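Local coordinates for DUF3809 domain-containing protein (Deinococcus radiodurans, PDB 3NQN) that is of unknown function but binds calcium ions and probably belongs to the Bet v 1-like group of folds, at residues L22-E27 and G103-A108; G34-R39 and L147-A152; D63-S68 and L82-E87. All coordinates share one frame; numbering follows the deposited sequence.

Overall arrangement
The three contacts are consistent with a Bet v 1-like layout, in which a long C-terminal helix and the short helix 18-26 pack on the antiparallel sheet. Contacts 1 and 2 are neighbours, their centres about 14 Å apart: L151 of contact 2 packs against F107 of contact 1, and F24 CZ comes within 4.0 Å of the L151 carbonyl O. Contact 3 lies on the other side of the chain's centre, about 25 Å from contact 1 between centres. Contact 2 reaches it through L38 CD2, 4.0 Å from F66 CE2, and through R39, whose NH2 lies 3.9 Å from D63 CB. D63 binds a calcium ion together with its counterpart in the second subunit.

Contact 1 of 3, residues L22-E27 and G103-A108; sequences LAFVRE and GEMAFA
F24 and M105 cross at about a right angle, the selenium of M105 (a selenomethionine) resting 3.7 Å from F24 CD2. The selenium lies 4.8 Å from the centroid of the F24 ring and 58° off its normal, an oblique Met-aromatic contact. F24, whose CA-CB bond already points toward the strand, sets CG anti to the backbone N (chi1 177°). The M105 chain runs extended at chi2, which places SE, and this large polarisable atom also lies 3.8 Å from V25 CG1. That methyl is shared: it meets F107 CZ at 3.7 Å, and the V25 and F107 side chains cross obliquely. F107 CZ in turn approaches the edge of the F24 ring, near its plane, 4.4 Å from CE2. In the Bet v 1-like fold to which the family is assigned, short helices follow the first strand; here helix 18-26 packs against strand 104-114, the segment axes 10.1 Å apart and inclined by 22°. Across that spacing large residues suit the strand, while the compact, branched V25 sets one methyl against both the selenium and the F107 ring. No hydrogen bond crosses this buried, wholly apolar interface. A31 and L155 also touch F24, and F10 of the adjoining strand meets F107 ring to ring, their planes nearly parallel.

Contact 2 of 3, residues G34-R39 and L147-A152; sequences GVRFLR and LPEGLA
The guanidinium of R36 receives E149 OE1 at its edge, in its plane, facing NH1, and carries F37 CZ on one face, 3.5 Å above the plane and offset toward the rim. The F37 ring has R36 CB over one face, again displaced from the centre. The salt bridge spans 3.0 Å from R36 NH1 to E149 OE1, but its hydrogen bond is weak: the angle at the hydrogen is 121°, and the guanidinium and carboxylate planes stand 75° apart. Both chains are long enough to meet beside the backbones; that of E149 runs extended beyond CG, whereas that of R36 bends at chi3.

Next to this salt bridge the loop lies on the helix, V35 CA only 4.0 Å from G150 CA. Glycine suits such closeness: a CB on G150 would come 2.9 Å from V35 CA, a clash, and its absence lets the two backbones close in. G150 CA makes a CA-H...O contact with G34 O at 3.6 Å. The helix is 122-153, the long C-terminal helix that packs against the sheet in Bet v 1-like folds, and the loop runs from the short helices to strand 41-43. V35 turns two methyls to it: CG1 meets L147 CD2 obliquely at 3.8 Å, while CG2 lies beside L151 CD1, the two side chains pointing the same way. Both leucines extend the packing to the sheet, L147 on F109 and F111, L151 on F10 and L12. One water joins the backbones at the loop's start, accepting from G34 N and donating to G150 O at 2.8 Å.

Contact 3 of 3, residues D63-S68 and L82-E87; sequences DLPFRS and LTLTGE. With CA (calcium ion), chain C.
L82 N donates to R67 O at 2.8 Å, a nearly straight bond with 162° at the hydrogen and the donor in the carbonyl plane. L82 CB leans over the same oxygen at 3.4 Å. Two residues on, the backbones separate, from 5.3 Å between the CA atoms of S68 and L82 to 7.5 Å between those of F66 and L84. A water fills the widening gap, accepting from R67 N and donating to L82 O. L84 bridges it with carbon instead: its CD1 lies 3.7 Å from P65 O and 4.0 Å from P65 CG, the two side chains crossing. A leucine suits this place because its branch reaches across to the strand, and the rigid proline ring offers it an apolar surface.

Strands 60-73 and 76-81 are antiparallel neighbours in the sheet of this probably Bet v 1-like fold, and the contact follows the 76-81 strand into the loop, where the backbones draw apart. Farther out, W90 backs L84, while R67 is positioned by strand 47-56, its NE bonded to Q47 and its guanidinium in a cation-pi contact with W49. At the far end of the segment D63 grips the calcium ion with both carboxylate oxygens, OD1 at 2.5 Å. Its own carbonyl O holds one of the waters that coordinate the ion, and D63 of the second subunit joins the same ion.

Contact 1 of 3, residues L22-E27 and G103-A108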
loop_
_atom_site.group_PDB
_atom_site.type_symbol
_atom_site.label_atom_id
_atom_site.label_comp_id
_atom_site.label_asym_id
_atom_site.label_seq_id
_atom_site.Cartn_x
_atom_site.Cartn_y
_atom_site.Cartn_z
ATOM N N LEU A 22 -3.733 31.785 13.976
ATOM C CA LEU A 22 -4.254 31.784 12.586
ATOM C C LEU A 22 -3.248 31.164 11.624
ATOM O O LEU A 22 -3.611 30.344 10.791
ATOM C CB LEU A 22 -4.569 33.209 12.124
ATOM C CG LEU A 22 -5.966 33.747 12.285
ATOM C CD1 LEU A 22 -5.988 35.248 11.931
ATOM C CD2 LEU A 22 -6.931 32.970 11.399
ATOM N N ALA A 23 -1.971 31.567 11.739
ATOM C CA ALA A 23 -0.922 31.048 10.874
ATOM C C ALA A 23 -0.724 29.552 11.072
ATOM O O ALA A 23 -0.507 28.806 10.115
ATOM C CB ALA A 23 0.406 31.798 11.126
ATOM N N PHE A 24 -0.772 29.128 12.323
ATOM C CA PHE A 24 -0.593 27.721 12.701
ATOM C C PHE A 24 -1.687 26.817 12.093
ATOM O O PHE A 24 -1.389 25.795 11.480
ATOM C CB PHE A 24 -0.601 27.628 14.236
ATOM C CG PHE A 24 -0.509 26.235 14.778
ATOM C CD1 PHE A 24 0.714 25.644 14.995
ATOM C CD2 PHE A 24 -1.645 25.561 15.174
ATOM C CE1 PHE A 24 0.797 24.376 15.540
ATOM C CE2 PHE A 24 -1.563 24.291 15.726
ATOM C CZ PHE A 24 -0.340 23.706 15.899
ATOM N N VAL A 25 -2.943 27.209 12.239
ATOM C CA VAL A 25 -4.050 26.384 11.726
ATOM C C VAL A 25 -4.144 26.404 10.211
ATOM O O VAL A 25 -4.745 25.500 9.615
ATOM C CB VAL A 25 -5.446 26.768 12.356
ATOM C CG1 VAL A 25 -5.423 26.563 13.905
ATOM C CG2 VAL A 25 -5.835 28.173 11.989
ATOM N N ARG A 26 -3.557 27.417 9.581
ATOM C CA ARG A 26 -3.639 27.554 8.120
ATOM C C ARG A 26 -2.541 26.831 7.379
ATOM O O ARG A 26 -2.619 26.704 6.152
ATOM C CB ARG A 26 -3.655 29.019 7.711
ATOM C CG ARG A 26 -4.972 29.705 8.017
ATOM C CD ARG A 26 -4.892 31.174 7.839
ATOM N NE ARG A 26 -6.215 31.783 7.831
ATOM C CZ ARG A 26 -6.442 33.090 7.934
ATOM N NH1 ARG A 26 -5.432 33.942 8.063
ATOM N NH2 ARG A 26 -7.682 33.548 7.905
ATOM N N GLU A 27 -1.506 26.379 8.100
ATOM C CA GLU A 27 -0.414 25.644 7.475
ATOM C C GLU A 27 -0.366 24.218 8.030
ATOM O O GLU A 27 0.020 24.003 9.184
ATOM C CB GLU A 27 0.925 26.363 7.684
ATOM C CG GLU A 27 2.045 25.785 6.826
ATOM C CD GLU A 27 3.297 26.640 6.811
ATOM O OE1 GLU A 27 3.310 27.711 7.459
ATOM O OE2 GLU A 27 4.273 26.233 6.143
ATOM N N GLY A 103 -5.434 33.927 21.034
ATOM C CA GLY A 103 -4.829 32.691 20.534
ATOM C C GLY A 103 -5.602 31.423 20.871
ATOM O O GLY A 103 -5.098 30.333 20.705
ATOM N N GLU A 104 -6.826 31.574 21.331
ATOM C CA GLU A 104 -7.680 30.436 21.638
ATOM C C GLU A 104 -8.075 29.722 20.334
ATOM O O GLU A 104 -8.686 30.330 19.461
ATOM C CB GLU A 104 -8.940 30.918 22.369
ATOM C CG GLU A 104 -8.673 31.647 23.706
ATOM C CD GLU A 104 -8.119 30.727 24.781
ATOM O OE1 GLU A 104 -8.213 29.498 24.611
ATOM O OE2 GLU A 104 -7.605 31.233 25.804
HETATM N N MSE A 105 -7.720 28.449 20.204
HETATM C CA MSE A 105 -8.057 27.684 19.008
HETATM C C MSE A 105 -9.113 26.618 19.301
HETATM O O MSE A 105 -9.137 26.037 20.379
HETATM C CB MSE A 105 -6.805 27.019 18.428
HETATM C CG MSE A 105 -5.725 28.023 18.004
HETATM SE SE MSE A 105 -4.146 27.172 17.385
HETATM C CE MSE A 105 -3.598 26.158 18.967
ATOM N N ALA A 106 -9.987 26.401 18.328
ATOM C CA ALA A 106 -11.010 25.364 18.390
ATOM C C ALA A 106 -10.810 24.462 17.190
ATOM O O ALA A 106 -10.616 24.943 16.063
ATOM C CB ALA A 106 -12.435 25.980 18.362
ATOM N N PHE A 107 -10.867 23.155 17.430
ATOM C CA PHE A 107 -10.736 22.164 16.384
ATOM C C PHE A 107 -11.898 21.187 16.434
ATOM O O PHE A 107 -12.398 20.863 17.509
ATOM C CB PHE A 107 -9.437 21.375 16.575
ATOM C CG PHE A 107 -8.200 22.205 16.467
ATOM C CD1 PHE A 107 -7.579 22.377 15.243
ATOM C CD2 PHE A 107 -7.640 22.807 17.600
ATOM C CE1 PHE A 107 -6.428 23.166 15.130
ATOM C CE2 PHE A 107 -6.496 23.579 17.498
ATOM C CZ PHE A 107 -5.884 23.758 16.260
ATOM N N ALA A 108 -12.318 20.738 15.251
ATOM C CA ALA A 108 -13.252 19.647 15.094
ATOM C C ALA A 108 -12.771 18.820 13.889
ATOM O O ALA A 108 -12.495 19.383 12.807
ATOM C CB ALA A 108 -14.668 20.172 14.837
#

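Contact 2 of 3, residues G34-R39 and L147-A152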
loop_
_atom_site.group_PDB
_atom_site.type_symbol
_atom_site.label_atom_id
_atom_site.label_comp_id
_atom_site.label_asym_id
_atom_site.label_seq_id
_atom_site.Cartn_x
_atom_site.Cartn_y
_atom_site.Cartn_z
ATOM N N GLY A 34 3.189 17.138 14.712
ATOM C CA GLY A 34 3.315 16.089 15.720
ATOM C C GLY A 34 2.163 15.104 15.769
ATOM O O GLY A 34 2.052 14.318 16.697
ATOM N N VAL A 35 1.295 15.136 14.772
ATOM C CA VAL A 35 0.136 14.240 14.759
ATOM C C VAL A 35 0.540 12.801 14.412
ATOM O O VAL A 35 1.301 12.571 13.487
ATOM C CB VAL A 35 -0.935 14.762 13.814
ATOM C CG1 VAL A 35 -2.028 13.730 13.585
ATOM C CG2 VAL A 35 -1.531 16.068 14.393
ATOM N N ARG A 36 0.029 11.844 15.178
ATOM C CA ARG A 36 0.341 10.440 14.967
ATOM C C ARG A 36 -0.807 9.730 14.263
ATOM O O ARG A 36 -1.944 10.239 14.205
ATOM C CB ARG A 36 0.599 9.732 16.310
ATOM C CG ARG A 36 1.876 10.173 17.065
ATOM C CD ARG A 36 1.718 9.946 18.575
ATOM N NE ARG A 36 1.769 8.550 18.928
ATOM C CZ ARG A 36 1.116 7.983 19.943
ATOM N NH1 ARG A 36 0.274 8.675 20.709
ATOM N NH2 ARG A 36 1.279 6.686 20.167
ATOM N N PHE A 37 -0.485 8.547 13.733
ATOM C CA PHE A 37 -1.435 7.636 13.092
ATOM C C PHE A 37 -1.912 8.100 11.735
ATOM O O PHE A 37 -2.841 7.521 11.170
ATOM C CB PHE A 37 -2.598 7.302 14.026
ATOM C CG PHE A 37 -2.157 6.881 15.396
ATOM C CD1 PHE A 37 -1.425 5.713 15.572
ATOM C CD2 PHE A 37 -2.445 7.667 16.514
ATOM C CE1 PHE A 37 -1.002 5.313 16.850
ATOM C CE2 PHE A 37 -2.030 7.275 17.782
ATOM C CZ PHE A 37 -1.308 6.097 17.952
ATOM N N LEU A 38 -1.240 9.115 11.193
ATOM C CA LEU A 38 -1.444 9.542 9.818
ATOM C C LEU A 38 -0.127 9.307 9.066
ATOM O O LEU A 38 0.726 10.202 8.966
ATOM C CB LEU A 38 -1.859 11.022 9.738
ATOM C CG LEU A 38 -3.223 11.393 10.347
ATOM C CD1 LEU A 38 -3.508 12.882 10.121
ATOM C CD2 LEU A 38 -4.350 10.518 9.772
ATOM N N ARG A 39 0.031 8.112 8.517
ATOM C CA ARG A 39 1.284 7.748 7.882
ATOM C C ARG A 39 1.424 8.396 6.497
ATOM O O ARG A 39 0.438 8.587 5.789
ATOM C CB ARG A 39 1.407 6.223 7.776
ATOM C CG ARG A 39 2.865 5.727 7.675
ATOM C CD ARG A 39 2.937 4.221 7.487
ATOM N NE ARG A 39 2.448 3.813 6.166
ATOM C CZ ARG A 39 2.344 2.547 5.756
ATOM N NH1 ARG A 39 2.668 1.543 6.570
ATOM N NH2 ARG A 39 1.889 2.283 4.533
ATOM N N LEU A 147 -5.757 12.975 18.459
ATOM C CA LEU A 147 -5.594 14.291 17.821
ATOM C C LEU A 147 -5.257 15.442 18.768
ATOM O O LEU A 147 -4.394 16.242 18.461
ATOM C CB LEU A 147 -6.808 14.668 16.952
ATOM C CG LEU A 147 -6.757 14.228 15.509
ATOM C CD1 LEU A 147 -8.046 14.649 14.778
ATOM C CD2 LEU A 147 -5.508 14.799 14.801
ATOM N N PRO A 148 -5.965 15.553 19.905
ATOM C CA PRO A 148 -5.608 16.658 20.798
ATOM C C PRO A 148 -4.128 16.622 21.230
ATOM O O PRO A 148 -3.469 17.649 21.248
ATOM C CB PRO A 148 -6.545 16.459 21.987
ATOM C CG PRO A 148 -7.794 15.817 21.350
ATOM C CD PRO A 148 -7.238 14.905 20.288
ATOM N N GLU A 149 -3.644 15.436 21.571
ATOM C CA GLU A 149 -2.254 15.227 21.936
ATOM C C GLU A 149 -1.338 15.653 20.778
ATOM O O GLU A 149 -0.381 16.413 20.967
ATOM C CB GLU A 149 -2.033 13.735 22.257
ATOM C CG GLU A 149 -0.602 13.374 22.693
ATOM C CD GLU A 149 -0.417 11.889 22.950
ATOM O OE1 GLU A 149 -0.951 11.055 22.165
ATOM O OE2 GLU A 149 0.289 11.549 23.930
ATOM N N GLY A 150 -1.685 15.207 19.566
ATOM C CA GLY A 150 -0.904 15.513 18.368
ATOM C C GLY A 150 -0.854 16.979 18.021
ATOM O O GLY A 150 0.209 17.506 17.727
ATOM N N LEU A 151 -2.004 17.646 18.015
ATOM C CA LEU A 151 -2.009 19.066 17.752
ATOM C C LEU A 151 -1.226 19.822 18.827
ATOM O O LEU A 151 -0.462 20.725 18.515
ATOM C CB LEU A 151 -3.435 19.626 17.612
ATOM C CG LEU A 151 -3.933 19.666 16.159
ATOM C CD1 LEU A 151 -4.290 18.272 15.662
ATOM C CD2 LEU A 151 -5.077 20.556 16.032
ATOM N N ALA A 152 -1.399 19.436 20.091
ATOM C CA ALA A 152 -0.678 20.114 21.186
ATOM C C ALA A 152 0.842 19.971 21.011
ATOM O O ALA A 152 1.582 20.917 21.233
ATOM C CB ALA A 152 -1.125 19.579 22.551
HETATM O O HOH W 1 1.143 19.029 15.568
#

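Contact 3 of 3, residues D63-S68 and L82-E87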
loop_
_atom_site.group_PDB
_atom_site.type_symbol
_atom_site.label_atom_id
_atom_site.label_comp_id
_atom_site.label_asym_id
_atom_site.label_seq_id
_atom_site.Cartn_x
_atom_site.Cartn_y
_atom_site.Cartn_z
ATOM N N ASP A 63 -3.121 -0.176 4.417
ATOM C CA ASP A 63 -3.179 1.287 4.338
ATOM C C ASP A 63 -4.383 1.764 3.535
ATOM O O ASP A 63 -4.640 1.269 2.436
ATOM C CB ASP A 63 -1.899 1.842 3.717
ATOM C CG ASP A 63 -1.459 1.060 2.483
ATOM O OD1 ASP A 63 -1.078 -0.139 2.623
ATOM O OD2 ASP A 63 -1.487 1.632 1.374
ATOM N N LEU A 64 -5.127 2.698 4.118
ATOM C CA LEU A 64 -6.282 3.332 3.474
ATOM C C LEU A 64 -5.925 4.801 3.235
ATOM O O LEU A 64 -5.708 5.567 4.201
ATOM C CB LEU A 64 -7.531 3.247 4.377
ATOM C CG LEU A 64 -8.298 1.923 4.491
ATOM C CD1 LEU A 64 -7.424 0.781 5.026
ATOM C CD2 LEU A 64 -9.564 2.121 5.374
ATOM N N PRO A 65 -5.867 5.215 1.963
ATOM C CA PRO A 65 -5.462 6.574 1.711
ATOM C C PRO A 65 -6.573 7.595 1.987
ATOM O O PRO A 65 -7.758 7.231 2.107
ATOM C CB PRO A 65 -5.108 6.555 0.226
ATOM C CG PRO A 65 -5.991 5.511 -0.347
ATOM C CD PRO A 65 -6.140 4.475 0.713
ATOM N N PHE A 66 -6.161 8.840 2.168
ATOM C CA PHE A 66 -7.068 9.974 2.193
ATOM C C PHE A 66 -6.365 11.112 1.498
ATOM O O PHE A 66 -5.127 11.132 1.397
ATOM C CB PHE A 66 -7.438 10.399 3.614
ATOM C CG PHE A 66 -6.318 11.108 4.363
ATOM C CD1 PHE A 66 -6.167 12.496 4.275
ATOM C CD2 PHE A 66 -5.448 10.400 5.161
ATOM C CE1 PHE A 66 -5.150 13.140 4.951
ATOM C CE2 PHE A 66 -4.424 11.044 5.830
ATOM C CZ PHE A 66 -4.278 12.423 5.715
ATOM N N ARG A 67 -7.162 12.046 1.006
ATOM C CA ARG A 67 -6.673 13.256 0.410
ATOM C C ARG A 67 -7.745 14.324 0.651
ATOM O O ARG A 67 -8.943 14.103 0.371
ATOM C CB ARG A 67 -6.430 13.055 -1.078
ATOM C CG ARG A 67 -5.609 14.145 -1.733
ATOM C CD ARG A 67 -5.189 13.744 -3.172
ATOM N NE ARG A 67 -4.152 14.639 -3.709
ATOM C CZ ARG A 67 -2.862 14.309 -3.889
ATOM N NH1 ARG A 67 -2.409 13.087 -3.591
ATOM N NH2 ARG A 67 -2.021 15.210 -4.378
ATOM N N SER A 68 -7.327 15.463 1.171
ATOM C CA SER A 68 -8.247 16.541 1.490
ATOM C C SER A 68 -7.753 17.895 0.967
ATOM O O SER A 68 -6.563 18.174 0.947
ATOM C CB SER A 68 -8.446 16.634 2.986
ATOM O OG SER A 68 -8.988 15.432 3.527
ATOM N N LEU A 82 -11.588 14.678 -0.359
ATOM C CA LEU A 82 -11.807 14.339 -1.754
ATOM C C LEU A 82 -12.228 12.882 -1.852
ATOM O O LEU A 82 -11.800 12.038 -1.059
ATOM C CB LEU A 82 -10.553 14.597 -2.581
ATOM C CG LEU A 82 -10.094 16.059 -2.592
ATOM C CD1 LEU A 82 -8.956 16.232 -3.562
ATOM C CD2 LEU A 82 -11.265 16.993 -2.946
ATOM N N THR A 83 -13.096 12.601 -2.809
ATOM C CA THR A 83 -13.576 11.261 -3.055
ATOM C C THR A 83 -12.488 10.461 -3.756
ATOM O O THR A 83 -11.907 10.923 -4.742
ATOM C CB THR A 83 -14.819 11.295 -3.955
ATOM O OG1 THR A 83 -15.822 12.110 -3.346
ATOM C CG2 THR A 83 -15.382 9.891 -4.184
ATOM N N LEU A 84 -12.191 9.276 -3.236
ATOM C CA LEU A 84 -11.209 8.390 -3.871
ATOM C C LEU A 84 -11.953 7.201 -4.511
ATOM O O LEU A 84 -13.162 7.095 -4.393
ATOM C CB LEU A 84 -10.134 7.961 -2.862
ATOM C CG LEU A 84 -9.402 9.133 -2.183
ATOM C CD1 LEU A 84 -8.342 8.624 -1.216
ATOM C CD2 LEU A 84 -8.777 10.063 -3.203
ATOM N N THR A 85 -11.247 6.350 -5.242
ATOM C CA THR A 85 -11.920 5.298 -6.045
ATOM C C THR A 85 -12.438 4.179 -5.161
ATOM O O THR A 85 -12.002 4.018 -4.022
ATOM C CB THR A 85 -10.972 4.693 -7.083
ATOM O OG1 THR A 85 -10.130 3.722 -6.455
ATOM C CG2 THR A 85 -10.102 5.794 -7.735
ATOM N N GLY A 86 -13.346 3.384 -5.687
ATOM C CA GLY A 86 -13.905 2.269 -4.914
ATOM C C GLY A 86 -13.109 0.958 -5.001
ATOM O O GLY A 86 -13.496 -0.048 -4.374
ATOM N N GLU A 87 -11.983 0.964 -5.743
ATOM C CA GLU A 87 -11.143 -0.244 -5.928
ATOM C C GLU A 87 -10.560 -0.739 -4.607
ATOM O O GLU A 87 -10.247 -1.924 -4.455
ATOM C CB GLU A 87 -10.008 0.056 -6.899
ATOM C CG GLU A 87 -8.946 0.945 -6.314
ATOM C CD GLU A 87 -8.187 1.694 -7.351
ATOM O OE1 GLU A 87 -7.940 1.124 -8.443
ATOM O OE2 GLU A 87 -7.840 2.863 -7.084
HETATM CA CA CA C . -0.925 -0.590 0.180
HETATM O O HOH W 2 -3.451 -0.409 0.498
HETATM O O HOH W 3 -10.120 11.247 0.927
HETATM O O HOH W 4 -0.821 1.035 -1.624
HETATM O O HOH W 5 1.193 0.218 0.629
HETATM O O HOH W 6 -0.508 -2.839 1.111
#